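Local coordinates for protein hydrolase, haloacid dehalogenase-like family (Chlorobaculum tepidum, PDB 2HCF) that probably acts as a magnesium-dependent hydrolase of the haloacid dehalogenase superfamily, at residues Ile54-Val57 against Leu58-Gly62; Val61-Glu64 against Arg65-Ala69; Ala146-Arg149 against Asn150-Pro153. One frame throughout, in Å; residues are numbered along the deposited sequence.

Interaction 1: residues Ile54-Val57 against Leu58-Gly62; sequences IYEV and LSNVG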
loop_
_atom_site.group_PDB
_atom_site.type_symbol
_atom_site.label_atom_id
_atom_site.label_comp_id
_atom_site.label_asym_id
_atom_site.label_seq_id
_atom_site.Cartn_x
_atom_site.Cartn_y
_atom_site.Cartn_z
ATOM N N ILE A 54 12.052 -8.906 -0.164
ATOM C CA ILE A 54 13.408 -9.142 -0.670
ATOM C C ILE A 54 14.195 -9.929 0.337
ATOM O O ILE A 54 14.820 -10.912 -0.028
ATOM C CB ILE A 54 14.117 -7.831 -1.060
ATOM C CG1 ILE A 54 13.398 -7.230 -2.274
ATOM C CG2 ILE A 54 15.614 -8.053 -1.325
ATOM C CD1 ILE A 54 13.858 -5.816 -2.688
ATOM N N TYR A 55 14.145 -9.524 1.607
ATOM C CA TYR A 55 14.865 -10.262 2.658
ATOM C C TYR A 55 14.348 -11.685 2.818
ATOM O O TYR A 55 15.147 -12.608 2.991
ATOM C CB TYR A 55 14.864 -9.509 4.018
ATOM C CG TYR A 55 15.926 -8.411 4.117
ATOM C CD1 TYR A 55 17.224 -8.691 4.540
ATOM C CD2 TYR A 55 15.632 -7.096 3.775
ATOM C CE1 TYR A 55 18.191 -7.691 4.607
ATOM C CE2 TYR A 55 16.581 -6.092 3.853
ATOM C CZ TYR A 55 17.866 -6.398 4.255
ATOM O OH TYR A 55 18.793 -5.378 4.309
ATOM N N GLU A 56 13.038 -11.871 2.752
ATOM C CA GLU A 56 12.443 -13.180 2.962
ATOM C C GLU A 56 12.839 -14.155 1.864
ATOM O O GLU A 56 13.416 -15.176 2.149
ATOM C CB GLU A 56 10.918 -13.115 3.123
ATOM C CG GLU A 56 10.319 -14.508 3.430
ATOM C CD GLU A 56 8.886 -14.478 3.966
ATOM O OE1 GLU A 56 8.317 -13.379 4.188
ATOM O OE2 GLU A 56 8.331 -15.582 4.174
ATOM N N VAL A 57 12.590 -13.822 0.613
ATOM C CA VAL A 57 12.845 -14.784 -0.471
ATOM C C VAL A 57 14.329 -15.155 -0.637
ATOM O O VAL A 57 14.652 -16.288 -1.037
ATOM C CB VAL A 57 12.235 -14.304 -1.802
ATOM C CG1 VAL A 57 10.748 -13.989 -1.612
ATOM C CG2 VAL A 57 12.973 -13.110 -2.335
ATOM N N LEU A 58 15.221 -14.204 -0.334
ATOM C CA LEU A 58 16.657 -14.435 -0.348
ATOM C C LEU A 58 17.122 -15.186 0.876
ATOM O O LEU A 58 17.948 -16.106 0.781
ATOM C CB LEU A 58 17.434 -13.124 -0.491
ATOM C CG LEU A 58 17.198 -12.423 -1.846
ATOM C CD1 LEU A 58 17.938 -11.096 -1.904
ATOM C CD2 LEU A 58 17.605 -13.315 -2.997
ATOM N N SER A 59 16.618 -14.825 2.045
ATOM C CA SER A 59 17.039 -15.541 3.229
ATOM C C SER A 59 16.581 -17.031 3.182
ATOM O O SER A 59 17.259 -17.908 3.730
ATOM C CB SER A 59 16.564 -14.814 4.485
ATOM O OG SER A 59 15.168 -14.925 4.598
ATOM N N ASN A 60 15.458 -17.301 2.497
ATOM C CA ASN A 60 14.955 -18.667 2.258
ATOM C C ASN A 60 15.959 -19.563 1.531
ATOM O O ASN A 60 15.988 -20.775 1.770
ATOM C CB ASN A 60 13.641 -18.641 1.447
ATOM C CG ASN A 60 12.420 -18.271 2.279
ATOM O OD1 ASN A 60 12.452 -18.316 3.507
ATOM N ND2 ASN A 60 11.313 -17.939 1.594
ATOM N N VAL A 61 16.779 -18.991 0.647
ATOM C CA VAL A 61 17.777 -19.785 -0.043
ATOM C C VAL A 61 19.166 -19.753 0.631
ATOM O O VAL A 61 20.118 -20.293 0.089
ATOM C CB VAL A 61 17.851 -19.456 -1.557
ATOM C CG1 VAL A 61 16.539 -19.729 -2.206
ATOM C CG2 VAL A 61 18.290 -18.033 -1.811
ATOM N N GLY A 62 19.269 -19.143 1.806
ATOM C CA GLY A 62 20.476 -19.219 2.634
ATOM C C GLY A 62 21.368 -17.983 2.683
ATOM O O GLY A 62 22.409 -18.010 3.327
#
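One face of the Asn60 amide is covered by Glu56: its O sits almost squarely over that face, 3.3 Å from Asn60 CG, and its CG lies over the same face near ND2, whose hydrogen bond runs to Ser39 O. The Glu56 carboxylate, its plane 83° from the amide's, lies farther out. The Tyr55 ring turns off the helix: the guanidinium of Arg65 covers one face as a cation-pi partner, Ile68 CG2 covers the opposite face, and Leu147 approaches the ring at CE2.

Along the backbone, Asn60 N gives a bond of 3.0 Å to Glu56 O and Ser59 N one of 2.8 Å to Tyr55 O, whereas Leu58 N to Ile54 O is weak at 3.3 Å. Serine suits its place because its short side chain folds back on the preceding turn: with chi1 at 70°, OG lies 2.8 Å from Tyr55 O and 3.0 Å from Glu56 O, and its single proton may go to either. On the buried side Ile54 and Leu58 lie alongside each other, pointing the same way, with Ile54 CG2 3.9 Å from Leu58 CD1. Branched aliphatic chains fit here, since Phe72 and Ile68 of helix 65-86 and Tyr34 of helix 21-34 pack against them.

From Ser59 to Gly62 the chain makes a type I beta turn; the positive phi of Gly62 suits a residue without a side chain. This is the C-terminal end of an amphipathic helix turning into a helical hairpin, consistent with the all-helical cap of haloacid dehalogenase-like enzymes.

Interaction 2: residues Val61-Glu64 against Arg65-Ala69; sequences VGLE and RAEIA. With MG (magnesium ion), chain C.
Arg65, the first residue of the helix, offers its backbone N to a water 2.8 Å away, and that water donates to Glu64 OE1, so the N-cap side chain reaches the helix end through a bridge. The bend of Glu64 at chi2 (-59°) carries the other oxygen outward, where OE2 binds a magnesium ion at 2.0 Å; a water on the metal also donates to Gly62 O at 2.6 Å. Glutamate suits this spot, serving the metal and the helix end with different oxygens.

Glu67 comes next, its extended chain crossing Leu63 at about a right angle, the carboxylate against Leu63 CG and CD2. Its OE1 accepts a weak bond from Glu64 N, 3.4 Å long, and its negative charge probably gains from the helix dipole. Ile68 follows: its N bonds to Glu64 O at 3.0 Å, and its CG1 meets Leu63 CB at 3.8 Å, two apolar chains flanking the turn.

Ala69 N closes the next turn on Arg65 O. Leu63 and Ile68, placed just before the N-cap and four residues after it, form a hydrophobic staple, while Glu67 supplies one half of a capping box.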
loop_
_atom_site.group_PDB
_atom_site.type_symbol
_atom_site.label_atom_id
_atom_site.label_comp_id
_atom_site.label_asym_id
_atom_site.label_seq_id
_atom_site.Cartn_x
_atom_site.Cartn_y
_atom_site.Cartn_z
ATOM N N VAL A 61 16.779 -18.991 0.647
ATOM C CA VAL A 61 17.777 -19.785 -0.043
ATOM C C VAL A 61 19.166 -19.753 0.631
ATOM O O VAL A 61 20.118 -20.293 0.089
ATOM C CB VAL A 61 17.851 -19.456 -1.557
ATOM C CG1 VAL A 61 16.539 -19.729 -2.206
ATOM C CG2 VAL A 61 18.290 -18.033 -1.811
ATOM N N GLY A 62 19.269 -19.143 1.806
ATOM C CA GLY A 62 20.476 -19.219 2.634
ATOM C C GLY A 62 21.368 -17.983 2.683
ATOM O O GLY A 62 22.409 -18.010 3.327
ATOM N N LEU A 63 20.982 -16.901 2.011
ATOM C CA LEU A 63 21.734 -15.638 2.099
ATOM C C LEU A 63 21.631 -15.011 3.490
ATOM O O LEU A 63 20.573 -15.001 4.065
ATOM C CB LEU A 63 21.230 -14.631 1.068
ATOM C CG LEU A 63 21.758 -14.717 -0.364
ATOM C CD1 LEU A 63 20.980 -15.712 -1.204
ATOM C CD2 LEU A 63 21.741 -13.343 -1.042
ATOM N N GLU A 64 22.741 -14.513 4.036
ATOM C CA GLU A 64 22.725 -13.818 5.354
ATOM C C GLU A 64 22.142 -12.425 5.196
ATOM O O GLU A 64 22.200 -11.886 4.109
ATOM C CB GLU A 64 24.132 -13.726 5.969
ATOM C CG GLU A 64 24.841 -15.062 6.126
ATOM C CD GLU A 64 24.056 -16.032 7.005
ATOM O OE1 GLU A 64 23.347 -15.548 7.928
ATOM O OE2 GLU A 64 24.135 -17.269 6.766
ATOM N N ARG A 65 21.571 -11.850 6.264
ATOM C CA ARG A 65 20.956 -10.514 6.169
ATOM C C ARG A 65 21.960 -9.490 5.703
ATOM O O ARG A 65 21.663 -8.695 4.821
ATOM C CB ARG A 65 20.320 -10.063 7.476
ATOM C CG ARG A 65 18.893 -10.544 7.644
ATOM C CD ARG A 65 18.228 -9.890 8.842
ATOM N NE ARG A 65 17.722 -8.565 8.492
ATOM C CZ ARG A 65 16.499 -8.320 8.024
ATOM N NH1 ARG A 65 15.621 -9.313 7.850
ATOM N NH2 ARG A 65 16.145 -7.066 7.739
ATOM N N ALA A 66 23.164 -9.547 6.253
ATOM C CA ALA A 66 24.226 -8.607 5.873
ATOM C C ALA A 66 24.543 -8.703 4.399
ATOM O O ALA A 66 24.842 -7.708 3.776
ATOM C CB ALA A 66 25.498 -8.864 6.690
ATOM N N GLU A 67 24.520 -9.922 3.863
ATOM C CA GLU A 67 24.769 -10.147 2.415
ATOM C C GLU A 67 23.650 -9.560 1.535
ATOM O O GLU A 67 23.891 -8.957 0.476
ATOM C CB GLU A 67 24.935 -11.646 2.174
ATOM C CG GLU A 67 25.191 -12.056 0.752
ATOM C CD GLU A 67 25.247 -13.580 0.573
ATOM O OE1 GLU A 67 25.064 -14.330 1.577
ATOM O OE2 GLU A 67 25.473 -14.014 -0.584
ATOM N N ILE A 68 22.416 -9.742 1.977
ATOM C CA ILE A 68 21.285 -9.155 1.283
ATOM C C ILE A 68 21.396 -7.627 1.344
ATOM O O ILE A 68 21.269 -6.960 0.328
ATOM C CB ILE A 68 19.957 -9.616 1.884
ATOM C CG1 ILE A 68 19.816 -11.137 1.729
ATOM C CG2 ILE A 68 18.761 -8.876 1.198
ATOM C CD1 ILE A 68 18.876 -11.760 2.714
ATOM N N ALA A 69 21.645 -7.099 2.542
ATOM C CA ALA A 69 21.765 -5.649 2.778
ATOM C C ALA A 69 22.805 -4.977 1.896
ATOM O O ALA A 69 22.592 -3.859 1.405
ATOM C CB ALA A 69 22.109 -5.393 4.238
HETATM MG MG MG C . 23.105 -18.898 7.449
HETATM O O HOH W 1 21.930 -19.099 5.587
HETATM O O HOH W 2 21.632 -13.529 8.511
HETATM O O HOH W 3 22.339 -20.437 8.358
HETATM O O HOH W 4 24.830 -20.040 6.485
HETATM O O HOH W 5 24.530 -18.230 9.025
#

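Interaction 3: residues Ala146-Arg149 against Asn150-Pro153; sequences ALDR and NELP
Ala146 lays its methyl group against the side chain of Glu151, CB standing 3.5 Å from Glu151 OE1, with Leu152 CD2 also beside it at 4.0 Å. A small apolar residue suits this place, where the loop passes close to the incoming helix.

Asp148 turns the loop into the helix. Its CG is anti to the backbone N (chi1 176°), which swings OD1 over the next peptide to accept from Asn150 N at 2.9 Å, an Asx turn; the donor comes from above the carboxylate plane, 60° out of it. Asp148 O takes a second bond, 3.1 Å, from Glu151 N, and Arg149 O takes one from Leu152 N. Pro153, having no N-H to give, loses nothing in the first turn of the helix, and its CD rests on Arg149 O.

Two carboxylates come close here, Asp148 OD2 and Glu151 OE2 being 4.5 Å apart. A water donates to both, at 2.6 Å to Glu151 OE2, and another joins Asp148 OD2 to Asn150 ND2. Arg149 runs the other way, extended into the interior, where its guanidinium forms salt bridges with Asp10 and Asp182 and donates a hydrogen bond to Gly47 O.

The chemistry thus splits by side: bridging water probably eases the repulsion between the acids, while the same turn presents Arg149 to the metal ligand Asp10, consistent with the basic motif III residue of this superfamily.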
loop_
_atom_site.group_PDB
_atom_site.type_symbol
_atom_site.label_atom_id
_atom_site.label_comp_id
_atom_site.label_asym_id
_atom_site.label_seq_id
_atom_site.Cartn_x
_atom_site.Cartn_y
_atom_site.Cartn_z
ATOM N N ALA A 146 10.491 1.950 5.648
ATOM C CA ALA A 146 10.631 0.898 6.648
ATOM C C ALA A 146 10.456 -0.499 6.079
ATOM O O ALA A 146 9.825 -0.687 5.058
ATOM C CB ALA A 146 9.622 1.103 7.763
ATOM N N LEU A 147 10.987 -1.485 6.808
ATOM C CA LEU A 147 10.770 -2.892 6.489
ATOM C C LEU A 147 9.513 -3.410 7.197
ATOM O O LEU A 147 8.930 -4.389 6.768
ATOM C CB LEU A 147 11.986 -3.741 6.919
ATOM C CG LEU A 147 13.348 -3.464 6.255
ATOM C CD1 LEU A 147 14.450 -4.238 6.988
ATOM C CD2 LEU A 147 13.367 -3.817 4.785
ATOM N N ASP A 148 9.109 -2.738 8.282
ATOM C CA ASP A 148 7.953 -3.135 9.091
ATOM C C ASP A 148 6.791 -2.167 8.886
ATOM O O ASP A 148 6.945 -0.948 9.117
ATOM C CB ASP A 148 8.360 -3.120 10.548
ATOM C CG ASP A 148 7.205 -3.433 11.492
ATOM O OD1 ASP A 148 6.072 -3.675 11.015
ATOM O OD2 ASP A 148 7.461 -3.463 12.721
ATOM N N ARG A 149 5.644 -2.707 8.461
ATOM C CA ARG A 149 4.469 -1.887 8.062
ATOM C C ARG A 149 4.015 -1.027 9.236
ATOM O O ARG A 149 3.460 0.048 9.067
ATOM C CB ARG A 149 3.278 -2.738 7.565
ATOM C CG ARG A 149 2.267 -1.909 6.746
ATOM C CD ARG A 149 1.002 -2.646 6.363
ATOM N NE ARG A 149 0.271 -1.769 5.473
ATOM C CZ ARG A 149 0.282 -1.883 4.165
ATOM N NH1 ARG A 149 0.912 -2.896 3.591
ATOM N NH2 ARG A 149 -0.382 -1.008 3.424
ATOM N N ASN A 150 4.273 -1.523 10.438
ATOM C CA ASN A 150 3.847 -0.844 11.678
ATOM C C ASN A 150 4.596 0.422 12.051
ATOM O O ASN A 150 4.148 1.143 12.945
ATOM C CB ASN A 150 3.874 -1.828 12.839
ATOM C CG ASN A 150 2.826 -2.910 12.691
ATOM O OD1 ASN A 150 1.865 -2.767 11.925
ATOM N ND2 ASN A 150 3.006 -3.999 13.421
ATOM N N GLU A 151 5.704 0.702 11.366
ATOM C CA GLU A 151 6.375 2.007 11.450
ATOM C C GLU A 151 5.712 3.079 10.567
ATOM O O GLU A 151 5.788 4.270 10.879
ATOM C CB GLU A 151 7.849 1.859 11.058
ATOM C CG GLU A 151 8.623 0.916 11.990
ATOM C CD GLU A 151 10.084 0.740 11.591
ATOM O OE1 GLU A 151 10.704 1.710 11.055
ATOM O OE2 GLU A 151 10.615 -0.386 11.817
ATOM N N LEU A 152 5.041 2.655 9.494
ATOM C CA LEU A 152 4.482 3.587 8.495
ATOM C C LEU A 152 3.406 4.602 8.947
ATOM O O LEU A 152 3.440 5.750 8.511
ATOM C CB LEU A 152 3.963 2.805 7.292
ATOM C CG LEU A 152 4.957 2.062 6.384
ATOM C CD1 LEU A 152 4.353 1.859 4.999
ATOM C CD2 LEU A 152 6.304 2.737 6.299
ATOM N N PRO A 153 2.443 4.198 9.797
ATOM C CA PRO A 153 1.403 5.137 10.234
ATOM C C PRO A 153 1.999 6.360 10.934
ATOM O O PRO A 153 1.554 7.457 10.730
ATOM C CB PRO A 153 0.592 4.321 11.248
ATOM C CG PRO A 153 0.898 2.943 10.955
ATOM C CD PRO A 153 2.275 2.883 10.425
HETATM O O HOH W 6 11.912 -1.062 9.497
HETATM O O HOH W 7 10.153 -2.162 13.597
HETATM O O HOH W 8 5.865 -4.350 14.538
#

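Overall arrangement
Interactions 1 and 2 are consecutive along the chain, share Val61 and Gly62, and have centres about 7 Å apart; they form the end of helix 50-59, the connecting loop and the start of helix 65-86. Interaction 3 comes much later, at the entry to helix 152-164 beside the parallel sheet, with its centre about 20 Å from that of interaction 1 and 21 Å from that of interaction 2. Leu147, in the loop before helix 152-164, touches Tyr55 and Arg65 and so joins the hairpin to the loop whose Arg149 reaches Asp10 of the magnesium site, whereas the magnesium on Glu64 lies at the far tip, away from that site.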